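Local coordinates for Ufm1-specific protease (Caenorhabditis elegans, PDB 5EJJ), which hydrolyses, as a thiol protease, the peptide bond at the C-terminal end of the ubiquitin-like modifier Ufm1, releasing it from target proteins, at residues Leu155-Tyr164 / Tyr257-Ala268; Arg236-Val244 / Val285-Tyr293. All coordinates share one frame; numbering follows the deposited sequence.

Interaction 1 of 2, residues Leu155-Tyr164 / Tyr257-Ala268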
# COMPACT_ATOMS: atom_id res chain seq x y z
N LEU A 155 6.30 -25.04 14.95
CA LEU A 155 5.52 -23.86 15.29
C LEU A 155 4.20 -23.90 14.54
O LEU A 155 3.17 -23.45 15.04
CB LEU A 155 6.28 -22.59 14.91
CG LEU A 155 5.72 -21.26 15.37
CD1 LEU A 155 4.99 -21.44 16.67
CD2 LEU A 155 6.89 -20.33 15.58
N SER A 156 4.24 -24.46 13.34
CA SER A 156 3.07 -24.59 12.49
C SER A 156 2.09 -25.67 12.95
O SER A 156 0.92 -25.62 12.61
CB SER A 156 3.48 -24.77 11.02
OG SER A 156 4.12 -23.59 10.54
N MET A 157 2.57 -26.62 13.75
CA MET A 157 1.70 -27.65 14.36
C MET A 157 1.12 -27.15 15.66
O MET A 157 0.25 -27.79 16.23
CB MET A 157 2.46 -28.94 14.68
CG MET A 157 3.60 -29.29 13.76
SD MET A 157 3.12 -30.49 12.50
CE MET A 157 2.26 -29.42 11.34
N ALA A 158 1.63 -26.03 16.15
CA ALA A 158 1.22 -25.49 17.44
C ALA A 158 0.09 -24.47 17.29
O ALA A 158 -0.70 -24.26 18.22
CB ALA A 158 2.43 -24.85 18.15
N SER A 159 0.04 -23.85 16.11
CA SER A 159 -0.82 -22.69 15.85
C SER A 159 -2.32 -23.00 15.91
O SER A 159 -3.13 -22.10 16.15
CB SER A 159 -0.46 -22.09 14.49
OG SER A 159 -0.63 -23.04 13.44
N PHE A 160 -2.69 -24.26 15.69
CA PHE A 160 -4.10 -24.68 15.76
C PHE A 160 -4.70 -24.52 17.17
O PHE A 160 -5.89 -24.73 17.37
CB PHE A 160 -4.31 -26.10 15.19
CG PHE A 160 -4.01 -27.21 16.16
CD1 PHE A 160 -2.71 -27.68 16.33
CD2 PHE A 160 -5.03 -27.82 16.91
CE1 PHE A 160 -2.43 -28.73 17.23
CE2 PHE A 160 -4.76 -28.87 17.82
CZ PHE A 160 -3.45 -29.32 17.98
N ARG A 161 -3.88 -24.12 18.13
CA ARG A 161 -4.34 -24.01 19.50
C ARG A 161 -4.43 -22.53 19.98
O ARG A 161 -4.83 -22.26 21.12
CB ARG A 161 -3.42 -24.85 20.40
CG ARG A 161 -3.96 -25.17 21.83
CD ARG A 161 -5.24 -26.08 21.87
NE ARG A 161 -5.48 -26.63 23.21
CZ ARG A 161 -6.12 -25.99 24.20
NH1 ARG A 161 -6.61 -24.77 24.01
NH2 ARG A 161 -6.28 -26.59 25.38
N PHE A 162 -4.08 -21.58 19.12
CA PHE A 162 -4.21 -20.18 19.49
C PHE A 162 -5.67 -19.74 19.46
O PHE A 162 -6.51 -20.33 18.77
CB PHE A 162 -3.43 -19.28 18.55
CG PHE A 162 -1.96 -19.55 18.52
CD1 PHE A 162 -1.35 -20.31 19.49
CD2 PHE A 162 -1.18 -19.00 17.51
CE1 PHE A 162 0.01 -20.54 19.45
CE2 PHE A 162 0.18 -19.22 17.47
CZ PHE A 162 0.77 -19.99 18.44
N THR A 163 -5.97 -18.66 20.17
CA THR A 163 -7.31 -18.11 20.26
C THR A 163 -7.19 -16.61 20.06
O THR A 163 -6.26 -15.97 20.57
CB THR A 163 -7.90 -18.39 21.64
OG1 THR A 163 -8.13 -19.79 21.77
CG2 THR A 163 -9.21 -17.62 21.87
N TYR A 164 -8.11 -16.04 19.29
CA TYR A 164 -8.04 -14.61 19.04
C TYR A 164 -9.31 -13.98 19.57
O TYR A 164 -10.42 -14.48 19.34
CB TYR A 164 -7.85 -14.30 17.54
CG TYR A 164 -6.67 -15.01 16.90
CD1 TYR A 164 -6.82 -16.31 16.40
CD2 TYR A 164 -5.41 -14.40 16.80
CE1 TYR A 164 -5.76 -16.96 15.83
CE2 TYR A 164 -4.35 -15.05 16.23
CZ TYR A 164 -4.53 -16.33 15.74
OH TYR A 164 -3.49 -16.99 15.16
N TYR A 257 -11.17 -19.07 11.19
CA TYR A 257 -10.15 -19.74 11.99
C TYR A 257 -9.09 -20.37 11.10
O TYR A 257 -7.88 -20.19 11.33
CB TYR A 257 -10.76 -20.75 12.95
CG TYR A 257 -9.80 -21.84 13.39
CD1 TYR A 257 -8.89 -21.61 14.43
CD2 TYR A 257 -9.79 -23.08 12.76
CE1 TYR A 257 -8.01 -22.60 14.82
CE2 TYR A 257 -8.91 -24.07 13.14
CZ TYR A 257 -8.02 -23.82 14.17
OH TYR A 257 -7.15 -24.80 14.56
N LYS A 258 -9.52 -21.09 10.07
CA LYS A 258 -8.55 -21.66 9.14
C LYS A 258 -7.66 -20.58 8.51
O LYS A 258 -6.50 -20.83 8.24
CB LYS A 258 -9.22 -22.52 8.06
CG LYS A 258 -10.32 -23.41 8.59
CD LYS A 258 -10.41 -24.75 7.84
CE LYS A 258 -9.31 -25.73 8.32
NZ LYS A 258 -9.70 -27.19 8.21
N ARG A 259 -8.18 -19.37 8.32
CA ARG A 259 -7.37 -18.31 7.72
C ARG A 259 -6.31 -17.74 8.66
O ARG A 259 -5.15 -17.59 8.28
CB ARG A 259 -8.22 -17.19 7.14
CG ARG A 259 -8.45 -17.37 5.65
CD ARG A 259 -8.71 -16.07 4.94
NE ARG A 259 -10.06 -15.58 5.19
CZ ARG A 259 -11.15 -16.13 4.68
NH1 ARG A 259 -11.07 -17.20 3.90
NH2 ARG A 259 -12.33 -15.61 4.97
N SER A 260 -6.73 -17.45 9.89
CA SER A 260 -5.85 -16.90 10.93
C SER A 260 -4.65 -17.81 11.11
O SER A 260 -3.53 -17.37 11.33
CB SER A 260 -6.60 -16.90 12.24
OG SER A 260 -6.74 -18.25 12.65
N ARG A 261 -4.91 -19.11 11.04
CA ARG A 261 -3.89 -20.09 11.30
C ARG A 261 -2.90 -20.11 10.15
O ARG A 261 -1.70 -19.99 10.39
CB ARG A 261 -4.54 -21.45 11.45
CG ARG A 261 -3.65 -22.46 12.03
CD ARG A 261 -4.23 -23.85 11.94
NE ARG A 261 -3.19 -24.77 12.37
CZ ARG A 261 -2.43 -25.47 11.55
NH1 ARG A 261 -2.61 -25.39 10.23
NH2 ARG A 261 -1.49 -26.27 12.05
N GLU A 262 -3.38 -20.24 8.92
CA GLU A 262 -2.50 -20.15 7.74
C GLU A 262 -1.73 -18.83 7.72
O GLU A 262 -0.55 -18.80 7.33
CB GLU A 262 -3.29 -20.28 6.44
CG GLU A 262 -2.45 -20.15 5.16
CD GLU A 262 -1.54 -21.36 4.90
OE1 GLU A 262 -1.75 -22.44 5.51
OE2 GLU A 262 -0.60 -21.22 4.07
N ALA A 263 -2.40 -17.76 8.12
CA ALA A 263 -1.80 -16.44 8.16
C ALA A 263 -0.58 -16.46 9.07
O ALA A 263 0.53 -16.05 8.67
CB ALA A 263 -2.81 -15.42 8.64
N PHE A 264 -0.77 -16.98 10.28
CA PHE A 264 0.30 -17.11 11.26
C PHE A 264 1.44 -18.02 10.79
O PHE A 264 2.62 -17.71 11.04
CB PHE A 264 -0.24 -17.62 12.60
CG PHE A 264 0.85 -17.93 13.57
CD1 PHE A 264 1.25 -19.23 13.78
CD2 PHE A 264 1.53 -16.91 14.21
CE1 PHE A 264 2.29 -19.51 14.65
CE2 PHE A 264 2.58 -17.19 15.08
CZ PHE A 264 2.96 -18.49 15.31
N ASN A 265 1.11 -19.13 10.13
CA ASN A 265 2.15 -20.02 9.66
C ASN A 265 3.01 -19.40 8.55
O ASN A 265 4.21 -19.63 8.50
CB ASN A 265 1.60 -21.38 9.24
CG ASN A 265 0.94 -22.14 10.39
OD1 ASN A 265 1.09 -21.79 11.57
ND2 ASN A 265 0.20 -23.18 10.05
N ARG A 266 2.41 -18.57 7.69
CA ARG A 266 3.16 -17.96 6.60
C ARG A 266 4.15 -16.93 7.11
O ARG A 266 5.26 -16.82 6.62
CB ARG A 266 2.21 -17.31 5.60
CG ARG A 266 1.35 -18.31 4.86
CD ARG A 266 0.67 -17.71 3.69
NE ARG A 266 -0.07 -18.71 2.94
CZ ARG A 266 -0.93 -18.44 1.96
NH1 ARG A 266 -1.17 -17.19 1.60
NH2 ARG A 266 -1.56 -19.40 1.34
N ARG A 267 3.73 -16.16 8.11
CA ARG A 267 4.63 -15.21 8.72
C ARG A 267 5.83 -15.89 9.38
O ARG A 267 6.92 -15.34 9.36
CB ARG A 267 3.88 -14.40 9.78
CG ARG A 267 2.96 -13.37 9.25
CD ARG A 267 3.70 -12.08 9.07
NE ARG A 267 2.81 -11.06 8.53
CZ ARG A 267 3.19 -9.85 8.14
NH1 ARG A 267 4.47 -9.49 8.22
NH2 ARG A 267 2.29 -9.00 7.66
N ALA A 268 5.61 -17.05 9.99
CA ALA A 268 6.72 -17.78 10.61
C ALA A 268 7.67 -18.28 9.52
O ALA A 268 8.87 -18.04 9.60
CB ALA A 268 6.23 -18.92 11.45
O HOH W 1 -4.31 -19.31 14.50
O HOH W 2 -3.17 -14.87 13.14
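Phe-264 and Phe-162 form a T-shaped aromatic pair at the apolar centre of this contact, the edge of Phe-162 directed at one face of Phe-264. Their centroids lie 5.0 Å apart and their planes meet at 74°; the leading atom, CE2 of Phe-162, sits 3.5 Å from Phe-264 CE1, displaced from the ring centre toward the rim. Leu-155 approaches the same phenylalanine differently, its CD1 lying in the ring plane 3.8 Å from Phe-264 CZ. The leucine can do this because its CG stands anti to the backbone N (chi1 -171°), bringing the branched end over to helix 253-280. Tyr-135 and Trp-137 of strand 127-139 also touch Leu-155, and Val-133 touches Phe-264, which places the cluster between the helix and that strand.

Farther out, Ser-159 OG lies 2.8 Å from Asn-265 OD1 and 3.1 Å from Ser-156 O, two acceptors competing for its one proton. The extended Arg-261 runs past this serine, which sits over one face of the guanidinium, and continues toward the carbonyl of Ser-156. At the outer edge, Tyr-257 OH donates to Phe-160 O at 3.1 Å, in the carbonyl plane and on a lone pair, with a C=O...O angle of 105°. On the helix turn before Phe-264, Tyr-164 CE1 packs 3.6 Å from Ser-260 OG, whose hydroxyl is bonded to Tyr-257 O; one water links Tyr-164 OH to Ser-260 OG, and a second, held only weakly by the tyrosine, donates to Ser-260 O.

The chemistry is therefore graded: aromatic and aliphatic carbon fixes the turn after helix 144-156 against helix 253-280, while Tyr-257 takes a backbone carbonyl of the turn and the Ser-159 hydroxyl chooses between the Asn-265 amide oxygen and the Ser-156 carbonyl, with the positive arginine close to the latter.

Interaction 2 of 2, residues Arg236-Val244 / Val285-Tyr293; sequences RLVTIGEVV and VTTTTSATY
Helix 253-280 links the edge strand 235-247 of the five-stranded sheet to strand 289-293, which runs nearly parallel beside it in a separate two-stranded sheet; where Gly-241 and Glu-242 meet Ser-290 the two are joined through side chains and water. The segment axes come within 6.0 Å at 17°. Their other edges pair elsewhere, 235-247 with 127-139 and 289-293 with 302-306. Water supplies much of the link: one molecule accepts from Ser-290 N and donates to Ile-240 O, and another joins Thr-239 OG1 to Thr-288 N. Gly-241, lacking a side chain, lets Ser-290 CB come 3.7 Å from its CA; Ser-290 OG turns to Gln-305 and accepts from a water that also donates to Glu-242 O. Toward the N-terminal end, Leu-237 CD2 meets Val-285 CG1 at 3.6 Å.

At the other end, Glu-242 extends beyond CG (chi2 -174°) and receives Thr-292 OG1 on OE1 at 2.7 Å, almost in line with the C-O bond. A water 2.8 Å from OE1 also binds Thr-292 N, while OE2 accepts from Ser-347 OG.

With an alanine in place of Glu-242, the Thr-292 hydroxyl and the bridging water would probably lose their shared acceptor and Ser-347 its carboxylate partner. Hydroxyl and water donors gathered on the carboxylate, with the Arg-267 guanidinium nearby, would probably help stabilise its buried negative charge.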
# COMPACT_ATOMS: atom_id res chain seq x y z
N ARG A 236 19.20 -17.72 21.27
CA ARG A 236 17.74 -17.62 21.39
C ARG A 236 17.26 -16.35 20.72
O ARG A 236 17.72 -15.26 21.03
CB ARG A 236 17.24 -17.74 22.84
CG ARG A 236 17.79 -16.69 23.80
CD ARG A 236 17.07 -16.69 25.14
NE ARG A 236 15.72 -16.13 25.07
CZ ARG A 236 15.43 -14.83 25.17
NH1 ARG A 236 16.40 -13.94 25.33
NH2 ARG A 236 14.17 -14.41 25.11
N LEU A 237 16.35 -16.53 19.78
CA LEU A 237 15.88 -15.47 18.91
C LEU A 237 14.43 -15.16 19.28
O LEU A 237 13.63 -16.08 19.49
CB LEU A 237 16.01 -15.98 17.47
CG LEU A 237 15.42 -15.30 16.23
CD1 LEU A 237 15.58 -13.78 16.22
CD2 LEU A 237 16.09 -15.93 15.03
N VAL A 238 14.10 -13.87 19.41
CA VAL A 238 12.70 -13.51 19.67
C VAL A 238 12.06 -12.70 18.56
O VAL A 238 12.62 -11.74 18.07
CB VAL A 238 12.49 -12.83 21.02
CG1 VAL A 238 11.04 -12.59 21.23
CG2 VAL A 238 12.99 -13.73 22.09
N THR A 239 10.88 -13.14 18.14
CA THR A 239 10.19 -12.56 17.01
C THR A 239 8.83 -12.14 17.49
O THR A 239 8.10 -12.97 18.06
CB THR A 239 10.00 -13.61 15.90
OG1 THR A 239 11.22 -14.33 15.69
CG2 THR A 239 9.55 -12.96 14.59
N ILE A 240 8.50 -10.86 17.32
CA ILE A 240 7.11 -10.43 17.52
C ILE A 240 6.70 -9.52 16.38
O ILE A 240 7.55 -8.82 15.81
CB ILE A 240 6.86 -9.75 18.89
CG1 ILE A 240 6.90 -8.25 18.76
CG2 ILE A 240 7.90 -10.15 19.88
CD1 ILE A 240 7.02 -7.59 20.06
N GLY A 241 5.42 -9.57 16.03
CA GLY A 241 4.92 -8.74 14.95
C GLY A 241 3.47 -8.98 14.56
O GLY A 241 2.82 -9.86 15.10
N GLU A 242 2.98 -8.17 13.62
CA GLU A 242 1.62 -8.26 13.09
C GLU A 242 1.38 -9.62 12.49
O GLU A 242 2.29 -10.23 11.94
CB GLU A 242 1.43 -7.27 11.95
CG GLU A 242 1.51 -5.80 12.30
CD GLU A 242 1.16 -4.87 11.10
OE1 GLU A 242 1.55 -5.19 9.93
OE2 GLU A 242 0.48 -3.83 11.33
N VAL A 243 0.14 -10.09 12.57
CA VAL A 243 -0.31 -11.14 11.69
C VAL A 243 -1.69 -10.75 11.15
O VAL A 243 -2.64 -10.60 11.92
CB VAL A 243 -0.38 -12.49 12.38
CG1 VAL A 243 -0.84 -13.55 11.42
CG2 VAL A 243 0.98 -12.87 12.92
N VAL A 244 -1.77 -10.56 9.83
CA VAL A 244 -2.96 -10.02 9.17
C VAL A 244 -3.60 -11.06 8.28
O VAL A 244 -2.93 -11.68 7.47
CB VAL A 244 -2.60 -8.85 8.27
CG1 VAL A 244 -3.84 -8.22 7.78
CG2 VAL A 244 -1.76 -7.85 9.02
N VAL A 285 22.68 -13.91 12.78
CA VAL A 285 21.26 -14.06 13.08
C VAL A 285 20.67 -12.71 13.42
O VAL A 285 20.98 -12.10 14.44
CB VAL A 285 21.01 -15.03 14.21
CG1 VAL A 285 19.55 -14.99 14.59
CG2 VAL A 285 21.38 -16.43 13.77
N THR A 286 19.80 -12.26 12.54
CA THR A 286 19.21 -10.94 12.56
C THR A 286 17.82 -11.02 13.16
O THR A 286 17.09 -11.99 12.97
CB THR A 286 19.05 -10.46 11.10
OG1 THR A 286 20.32 -10.54 10.44
CG2 THR A 286 18.44 -9.03 11.00
N THR A 287 17.42 -9.98 13.86
CA THR A 287 16.04 -9.92 14.27
C THR A 287 15.22 -9.21 13.16
O THR A 287 15.78 -8.42 12.40
CB THR A 287 15.92 -9.26 15.63
OG1 THR A 287 14.55 -9.31 16.05
CG2 THR A 287 16.39 -7.85 15.56
N THR A 288 13.93 -9.51 13.04
CA THR A 288 13.11 -8.92 11.97
C THR A 288 12.03 -7.94 12.43
O THR A 288 11.67 -7.91 13.61
CB THR A 288 12.42 -10.01 11.09
OG1 THR A 288 11.49 -10.77 11.89
CG2 THR A 288 13.45 -10.95 10.49
N THR A 289 11.52 -7.13 11.50
CA THR A 289 10.36 -6.25 11.73
C THR A 289 9.21 -6.69 10.86
O THR A 289 9.38 -6.90 9.65
CB THR A 289 10.60 -4.76 11.32
OG1 THR A 289 11.69 -4.18 12.05
CG2 THR A 289 9.35 -3.95 11.59
N SER A 290 8.02 -6.78 11.44
CA SER A 290 6.85 -7.13 10.65
C SER A 290 6.21 -5.95 9.93
O SER A 290 5.85 -4.95 10.55
CB SER A 290 5.82 -7.82 11.52
OG SER A 290 5.86 -9.21 11.25
N ALA A 291 6.04 -6.09 8.61
CA ALA A 291 5.39 -5.07 7.81
C ALA A 291 4.28 -5.64 6.94
O ALA A 291 4.31 -6.81 6.55
CB ALA A 291 6.42 -4.34 6.94
N THR A 292 3.30 -4.80 6.65
CA THR A 292 2.25 -5.10 5.68
C THR A 292 2.17 -3.93 4.68
O THR A 292 2.27 -2.77 5.07
CB THR A 292 0.88 -5.28 6.36
OG1 THR A 292 1.02 -6.19 7.45
CG2 THR A 292 -0.11 -5.84 5.40
N TYR A 293 2.02 -4.25 3.40
CA TYR A 293 1.97 -3.25 2.36
C TYR A 293 0.80 -3.53 1.46
O TYR A 293 0.26 -4.64 1.43
CB TYR A 293 3.21 -3.31 1.50
CG TYR A 293 4.48 -3.12 2.25
CD1 TYR A 293 5.17 -4.20 2.78
CD2 TYR A 293 5.00 -1.86 2.44
CE1 TYR A 293 6.34 -4.02 3.48
CE2 TYR A 293 6.17 -1.67 3.12
CZ TYR A 293 6.84 -2.75 3.65
OH TYR A 293 8.00 -2.53 4.34
O HOH W 3 12.86 -12.27 14.39
O HOH W 4 7.85 -6.14 14.18
O HOH W 5 4.83 -11.61 12.15
O HOH W 6 2.62 -2.93 8.57

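Along the chain the four segments alternate, so the two contacts cross. Interaction 1 opens at 155-164, and its 92-residue loop takes in strands 171-173, 199-205 and 235-247 before closing on helix 253-280. Segment 236-244, inside that loop, begins interaction 2; its 40-residue loop contains the helix segment 257-268 and closes at 285-293. Helix 253-280 therefore belongs to both circuits. The contact centres lie 15 Å apart, and Arg-267 joins them directly, with NH1 3.2 Å from Ala-291 O in a probable hydrogen bond. Together they tie the five-stranded sheet, its helix and the two-stranded sheet of 289-293 and 302-306, away from the probable catalytic residues Cys-396, Asp-520 and His-522.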